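Long-range contact in chromatin structure-remodeling complex subunit RSC2 (Saccharomyces cerevisiae, PDB 4BB7), which forms part of the RSC chromatin-remodelling complex, which repositions nucleosomes and regulates transcription, and contributes through this BAH domain a module that binds histone H3: residues Lys59-Thr73 with Glu85-Val97. Sequence-based numbering, arbitrary orientation.
Sequences KQWLNACWYYRPEQT and EVMKTGQYRDHLV
Trp-66 and His-95 meet through their nitrogens: NE1 donates to NE2 over 3.0 Å, and because each partner lies near the other's ring plane, the bond joins two ring edges although the planes stand 57° apart. As the acceptor of this bond, NE2 is probably unprotonated. Over one face of the same indole passes the aliphatic part of Arg-93, its CG 3.6 Å from the six-membered ring centroid in a CH-pi contact. With CG of Arg-93 beside its backbone N and a second bend at chi2 (-63°), the chain lies over the indole while NE reaches Gln-91 OE1 and NH1 reaches Pro-197 O. Replacing Trp-66 by an alanine would probably leave His-95 NE2 without its donor and the Arg-93 chain without the surface it rests on.

Farther along, Thr-89 puts CG2 almost over the centre of the Tyr-68 ring, 3.5 Å from the centroid, while its OG1 donates to Trp-66 O from above the carbonyl plane; Thr-89 N supplies that oxygen's second bond. On the face opposite Tyr-68 and Arg-93, Cys-65 SG lies over the Tyr-92 ring, 3.9 Å from its centroid, a sulfur-aromatic contact. Asn-63 ND2 gives Asp-94 OD1 a nearly straight bond of 2.7 Å (167°), with the amide and carboxylate planes strongly twisted against each other.

These side chains are set in place by antiparallel pairing from Trp-61/Leu-96 to Tyr-68/Met-87, whose register slips by two between Cys-65 and Tyr-67. This is a beta bulge, where the 85-97 chain turns a corner at Gly-90. Strand 45-54 pairs with the other side of strand 60-68, and 87-96 is an outermost strand, within this chain, of the bent, mostly antiparallel sheet at the core of the BAH domain.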
loop_
_atom_site.group_PDB
_atom_site.type_symbol
_atom_site.label_atom_id
_atom_site.label_comp_id
_atom_site.label_asym_id
_atom_site.label_seq_id
_atom_site.Cartn_x
_atom_site.Cartn_y
_atom_site.Cartn_z
ATOM N N LYS A 59 -11.131 4.415 8.421
ATOM C CA LYS A 59 -11.403 3.233 7.609
ATOM C C LYS A 59 -10.511 2.076 8.043
ATOM O O LYS A 59 -9.369 2.279 8.460
ATOM C CB LYS A 59 -11.193 3.521 6.122
ATOM C CG LYS A 59 -12.107 4.589 5.555
ATOM C CD LYS A 59 -11.992 4.665 4.041
ATOM C CE LYS A 59 -10.544 4.796 3.598
ATOM N NZ LYS A 59 -10.428 4.939 2.120
ATOM N N GLN A 60 -11.033 0.861 7.941
ATOM C CA GLN A 60 -10.277 -0.320 8.334
ATOM C C GLN A 60 -9.774 -1.099 7.124
ATOM O O GLN A 60 -10.525 -1.380 6.191
ATOM C CB GLN A 60 -11.121 -1.206 9.244
ATOM C CG GLN A 60 -11.590 -0.480 10.491
ATOM C CD GLN A 60 -12.656 -1.245 11.230
ATOM O OE1 GLN A 60 -13.303 -2.127 10.666
ATOM N NE2 GLN A 60 -12.847 -0.916 12.500
ATOM N N TRP A 61 -8.491 -1.441 7.153
ATOM C CA TRP A 61 -7.832 -2.091 6.030
ATOM C C TRP A 61 -7.294 -3.473 6.393
ATOM O O TRP A 61 -7.218 -3.844 7.566
ATOM C CB TRP A 61 -6.673 -1.226 5.535
ATOM C CG TRP A 61 -7.081 -0.029 4.741
ATOM C CD1 TRP A 61 -7.603 1.137 5.222
ATOM C CD2 TRP A 61 -6.976 0.132 3.321
ATOM N NE1 TRP A 61 -7.838 2.012 4.188
ATOM C CE2 TRP A 61 -7.459 1.422 3.010
ATOM C CE3 TRP A 61 -6.521 -0.686 2.282
ATOM C CZ2 TRP A 61 -7.505 1.908 1.704
ATOM C CZ3 TRP A 61 -6.569 -0.205 0.988
ATOM C CH2 TRP A 61 -7.058 1.082 0.709
ATOM N N LEU A 62 -6.909 -4.222 5.369
ATOM C CA LEU A 62 -6.309 -5.532 5.555
ATOM C C LEU A 62 -5.318 -5.818 4.436
ATOM O O LEU A 62 -5.387 -5.223 3.358
ATOM C CB LEU A 62 -7.389 -6.615 5.602
ATOM C CG LEU A 62 -8.317 -6.762 4.393
ATOM C CD1 LEU A 62 -7.630 -7.535 3.271
ATOM C CD2 LEU A 62 -9.609 -7.458 4.801
ATOM N N ASN A 63 -4.389 -6.727 4.699
ATOM C CA ASN A 63 -3.472 -7.183 3.671
ATOM C C ASN A 63 -3.624 -8.680 3.431
ATOM O O ASN A 63 -3.321 -9.500 4.304
ATOM C CB ASN A 63 -2.032 -6.838 4.043
ATOM C CG ASN A 63 -1.044 -7.266 2.982
ATOM O OD1 ASN A 63 -0.620 -8.421 2.946
ATOM N ND2 ASN A 63 -0.675 -6.339 2.104
ATOM N N ALA A 64 -4.102 -9.036 2.243
ATOM C CA ALA A 64 -4.335 -10.435 1.907
ATOM C C ALA A 64 -3.388 -10.941 0.819
ATOM O O ALA A 64 -3.020 -10.201 -0.094
ATOM C CB ALA A 64 -5.783 -10.639 1.488
ATOM N N CYS A 65 -2.987 -12.206 0.933
ATOM C CA CYS A 65 -2.221 -12.867 -0.114
ATOM C C CYS A 65 -3.178 -13.535 -1.094
ATOM O O CYS A 65 -3.918 -14.450 -0.727
ATOM C CB CYS A 65 -1.267 -13.904 0.475
ATOM S SG CYS A 65 -0.195 -14.714 -0.755
ATOM N N TRP A 66 -3.160 -13.075 -2.341
ATOM C CA TRP A 66 -4.079 -13.575 -3.356
ATOM C C TRP A 66 -3.778 -15.007 -3.771
ATOM O O TRP A 66 -2.625 -15.434 -3.788
ATOM C CB TRP A 66 -4.067 -12.669 -4.591
ATOM C CG TRP A 66 -4.777 -11.364 -4.395
ATOM C CD1 TRP A 66 -5.486 -10.972 -3.297
ATOM C CD2 TRP A 66 -4.844 -10.276 -5.324
ATOM N NE1 TRP A 66 -5.992 -9.708 -3.486
ATOM C CE2 TRP A 66 -5.614 -9.259 -4.723
ATOM C CE3 TRP A 66 -4.330 -10.065 -6.609
ATOM C CZ2 TRP A 66 -5.882 -8.049 -5.359
ATOM C CZ3 TRP A 66 -4.600 -8.863 -7.240
ATOM C CH2 TRP A 66 -5.369 -7.870 -6.615
ATOM N N TYR A 67 -4.835 -15.741 -4.099
ATOM C CA TYR A 67 -4.719 -17.072 -4.676
ATOM C C TYR A 67 -5.572 -17.123 -5.938
ATOM O O TYR A 67 -6.779 -16.898 -5.885
ATOM C CB TYR A 67 -5.185 -18.138 -3.683
ATOM C CG TYR A 67 -4.230 -18.378 -2.536
ATOM C CD1 TYR A 67 -3.931 -17.367 -1.628
ATOM C CD2 TYR A 67 -3.641 -19.621 -2.348
ATOM C CE1 TYR A 67 -3.063 -17.582 -0.574
ATOM C CE2 TYR A 67 -2.773 -19.848 -1.293
ATOM C CZ TYR A 67 -2.488 -18.824 -0.413
ATOM O OH TYR A 67 -1.627 -19.048 0.633
ATOM N N TYR A 68 -4.941 -17.408 -7.070
ATOM C CA TYR A 68 -5.639 -17.405 -8.352
ATOM C C TYR A 68 -6.461 -18.671 -8.571
ATOM O O TYR A 68 -6.172 -19.722 -7.999
ATOM C CB TYR A 68 -4.646 -17.240 -9.506
ATOM C CG TYR A 68 -4.048 -15.858 -9.628
ATOM C CD1 TYR A 68 -4.527 -14.800 -8.862
ATOM C CD2 TYR A 68 -3.016 -15.605 -10.520
ATOM C CE1 TYR A 68 -3.985 -13.530 -8.978
ATOM C CE2 TYR A 68 -2.467 -14.340 -10.642
ATOM C CZ TYR A 68 -2.954 -13.307 -9.868
ATOM O OH TYR A 68 -2.409 -12.048 -9.986
ATOM N N ARG A 69 -7.492 -18.557 -9.400
ATOM C CA ARG A 69 -8.204 -19.724 -9.892
ATOM C C ARG A 69 -7.591 -20.060 -11.246
ATOM O O ARG A 69 -6.933 -19.213 -11.850
ATOM C CB ARG A 69 -9.694 -19.429 -10.047
ATOM C CG ARG A 69 -10.359 -18.829 -8.820
ATOM C CD ARG A 69 -11.817 -18.523 -9.119
ATOM N NE ARG A 69 -12.478 -17.787 -8.045
ATOM C CZ ARG A 69 -13.329 -18.329 -7.180
ATOM N NH1 ARG A 69 -13.624 -19.619 -7.254
ATOM N NH2 ARG A 69 -13.887 -17.579 -6.242
ATOM N N PRO A 70 -7.801 -21.296 -11.726
ATOM C CA PRO A 70 -7.194 -21.752 -12.984
ATOM C C PRO A 70 -7.405 -20.775 -14.142
ATOM O O PRO A 70 -6.447 -20.416 -14.833
ATOM C CB PRO A 70 -7.927 -23.065 -13.264
ATOM C CG PRO A 70 -8.321 -23.565 -11.909
ATOM C CD PRO A 70 -8.641 -22.338 -11.106
ATOM N N GLU A 71 -8.646 -20.350 -14.351
ATOM C CA GLU A 71 -8.971 -19.456 -15.460
ATOM C C GLU A 71 -8.183 -18.152 -15.392
ATOM O O GLU A 71 -8.134 -17.396 -16.362
ATOM C CB GLU A 71 -10.467 -19.149 -15.486
ATOM C CG GLU A 71 -10.989 -18.479 -14.221
ATOM C CD GLU A 71 -11.551 -19.469 -13.208
ATOM O OE1 GLU A 71 -11.167 -20.659 -13.244
ATOM O OE2 GLU A 71 -12.389 -19.053 -12.376
ATOM N N GLN A 72 -7.565 -17.893 -14.246
ATOM C CA GLN A 72 -6.846 -16.644 -14.036
ATOM C C GLN A 72 -5.342 -16.775 -14.265
ATOM O O GLN A 72 -4.598 -15.810 -14.092
ATOM C CB GLN A 72 -7.123 -16.100 -12.631
ATOM C CG GLN A 72 -8.550 -15.605 -12.429
ATOM C CD GLN A 72 -8.874 -15.317 -10.976
ATOM O OE1 GLN A 72 -8.349 -15.964 -10.065
ATOM N NE2 GLN A 72 -9.747 -14.342 -10.751
ATOM N N THR A 73 -4.894 -17.963 -14.659
ATOM C CA THR A 73 -3.464 -18.199 -14.857
ATOM C C THR A 73 -3.093 -18.495 -16.309
ATOM O O THR A 73 -3.952 -18.762 -17.153
ATOM C CB THR A 73 -2.947 -19.360 -13.983
ATOM O OG1 THR A 73 -3.710 -20.542 -14.258
ATOM C CG2 THR A 73 -3.053 -19.020 -12.504
ATOM N N GLU A 85 -9.724 -25.956 -7.194
ATOM C CA GLU A 85 -8.295 -25.742 -6.997
ATOM C C GLU A 85 -7.931 -24.269 -7.090
ATOM O O GLU A 85 -8.483 -23.538 -7.912
ATOM C CB GLU A 85 -7.462 -26.536 -8.008
ATOM C CG GLU A 85 -5.961 -26.263 -7.879
ATOM C CD GLU A 85 -5.101 -27.125 -8.792
ATOM O OE1 GLU A 85 -5.632 -28.075 -9.408
ATOM O OE2 GLU A 85 -3.885 -26.845 -8.885
ATOM N N VAL A 86 -7.002 -23.843 -6.236
ATOM C CA VAL A 86 -6.424 -22.505 -6.316
ATOM C C VAL A 86 -4.900 -22.577 -6.222
ATOM O O VAL A 86 -4.346 -23.545 -5.700
ATOM C CB VAL A 86 -6.956 -21.565 -5.205
ATOM C CG1 VAL A 86 -8.476 -21.496 -5.244
ATOM C CG2 VAL A 86 -6.467 -22.015 -3.831
ATOM N N MET A 87 -4.231 -21.550 -6.734
ATOM C CA MET A 87 -2.779 -21.457 -6.660
ATOM C C MET A 87 -2.360 -20.213 -5.881
ATOM O O MET A 87 -3.012 -19.175 -5.971
ATOM C CB MET A 87 -2.164 -21.415 -8.064
ATOM C CG MET A 87 -2.073 -22.763 -8.769
ATOM S SD MET A 87 -3.667 -23.402 -9.310
ATOM C CE MET A 87 -4.231 -22.073 -10.368
ATOM N N LYS A 88 -1.272 -20.326 -5.121
ATOM C CA LYS A 88 -0.741 -19.206 -4.350
ATOM C C LYS A 88 0.112 -18.288 -5.219
ATOM O O LYS A 88 0.906 -18.751 -6.042
ATOM C CB LYS A 88 0.100 -19.711 -3.175
ATOM C CG LYS A 88 0.728 -18.601 -2.344
ATOM C CD LYS A 88 1.792 -19.149 -1.412
ATOM C CE LYS A 88 2.238 -18.099 -0.419
ATOM N NZ LYS A 88 2.760 -16.883 -1.092
ATOM N N THR A 89 -0.045 -16.984 -5.019
ATOM C CA THR A 89 0.693 -15.995 -5.798
ATOM C C THR A 89 1.588 -15.122 -4.923
ATOM O O THR A 89 1.615 -15.259 -3.698
ATOM C CB THR A 89 -0.261 -15.096 -6.616
ATOM O OG1 THR A 89 -1.040 -14.279 -5.732
ATOM C CG2 THR A 89 -1.195 -15.947 -7.463
ATOM N N GLY A 90 2.319 -14.220 -5.564
ATOM C CA GLY A 90 3.174 -13.292 -4.853
ATOM C C GLY A 90 2.478 -11.971 -4.606
ATOM O O GLY A 90 3.120 -10.979 -4.274
ATOM N N GLN A 91 1.159 -11.960 -4.763
ATOM C CA GLN A 91 0.377 -10.736 -4.618
ATOM C C GLN A 91 -0.122 -10.514 -3.192
ATOM O O GLN A 91 -1.088 -11.140 -2.757
ATOM C CB GLN A 91 -0.806 -10.750 -5.586
ATOM C CG GLN A 91 -0.404 -10.840 -7.048
ATOM C CD GLN A 91 0.222 -9.559 -7.561
ATOM O OE1 GLN A 91 -0.082 -8.466 -7.079
ATOM N NE2 GLN A 91 1.103 -9.686 -8.545
ATOM N N TYR A 92 0.539 -9.623 -2.463
ATOM C CA TYR A 92 0.061 -9.221 -1.143
ATOM C C TYR A 92 -0.555 -7.831 -1.248
ATOM O O TYR A 92 0.152 -6.826 -1.240
ATOM C CB TYR A 92 1.194 -9.256 -0.113
ATOM C CG TYR A 92 1.819 -10.628 0.039
ATOM C CD1 TYR A 92 2.731 -11.103 -0.896
ATOM C CD2 TYR A 92 1.495 -11.450 1.109
ATOM C CE1 TYR A 92 3.306 -12.356 -0.770
ATOM C CE2 TYR A 92 2.064 -12.708 1.246
ATOM C CZ TYR A 92 2.969 -13.157 0.301
ATOM O OH TYR A 92 3.543 -14.407 0.425
ATOM N N ARG A 93 -1.877 -7.787 -1.363
ATOM C CA ARG A 93 -2.580 -6.543 -1.653
ATOM C C ARG A 93 -3.347 -6.010 -0.450
ATOM O O ARG A 93 -3.758 -6.770 0.424
ATOM C CB ARG A 93 -3.545 -6.744 -2.825
ATOM C CG ARG A 93 -2.874 -6.949 -4.176
ATOM C CD ARG A 93 -2.077 -5.719 -4.584
ATOM N NE ARG A 93 -1.647 -5.779 -5.976
ATOM C CZ ARG A 93 -2.259 -5.153 -6.975
ATOM N NH1 ARG A 93 -3.331 -4.409 -6.740
ATOM N NH2 ARG A 93 -1.796 -5.265 -8.211
ATOM N N ASP A 94 -3.539 -4.696 -0.420
ATOM C CA ASP A 94 -4.323 -4.049 0.624
ATOM C C ASP A 94 -5.764 -3.847 0.163
ATOM O O ASP A 94 -6.005 -3.404 -0.961
ATOM C CB ASP A 94 -3.713 -2.696 0.997
ATOM C CG ASP A 94 -2.341 -2.827 1.633
ATOM O OD1 ASP A 94 -1.996 -3.940 2.084
ATOM O OD2 ASP A 94 -1.614 -1.814 1.694
ATOM N N HIS A 95 -6.716 -4.176 1.032
ATOM C CA HIS A 95 -8.123 -3.948 0.739
ATOM C C HIS A 95 -8.802 -3.171 1.863
ATOM O O HIS A 95 -8.377 -3.230 3.017
ATOM C CB HIS A 95 -8.862 -5.274 0.573
ATOM C CG HIS A 95 -8.329 -6.146 -0.519
ATOM N ND1 HIS A 95 -9.011 -6.358 -1.698
ATOM C CD2 HIS A 95 -7.201 -6.892 -0.596
ATOM C CE1 HIS A 95 -8.318 -7.183 -2.462
ATOM N NE2 HIS A 95 -7.216 -7.524 -1.816
ATOM N N LEU A 96 -9.862 -2.445 1.518
ATOM C CA LEU A 96 -10.804 -1.959 2.516
ATOM C C LEU A 96 -11.583 -3.172 3.013
ATOM O O LEU A 96 -12.069 -3.963 2.206
ATOM C CB LEU A 96 -11.768 -0.944 1.896
ATOM C CG LEU A 96 -11.154 0.342 1.338
ATOM C CD1 LEU A 96 -12.193 1.175 0.601
ATOM C CD2 LEU A 96 -10.516 1.151 2.456
ATOM N N VAL A 97 -11.699 -3.327 4.330
ATOM C CA VAL A 97 -12.366 -4.502 4.893
ATOM C C VAL A 97 -13.810 -4.625 4.410
ATOM O O VAL A 97 -14.437 -5.682 4.536
ATOM C CB VAL A 97 -12.316 -4.524 6.435
ATOM C CG1 VAL A 97 -10.875 -4.473 6.918
ATOM C CG2 VAL A 97 -13.121 -3.376 7.012
#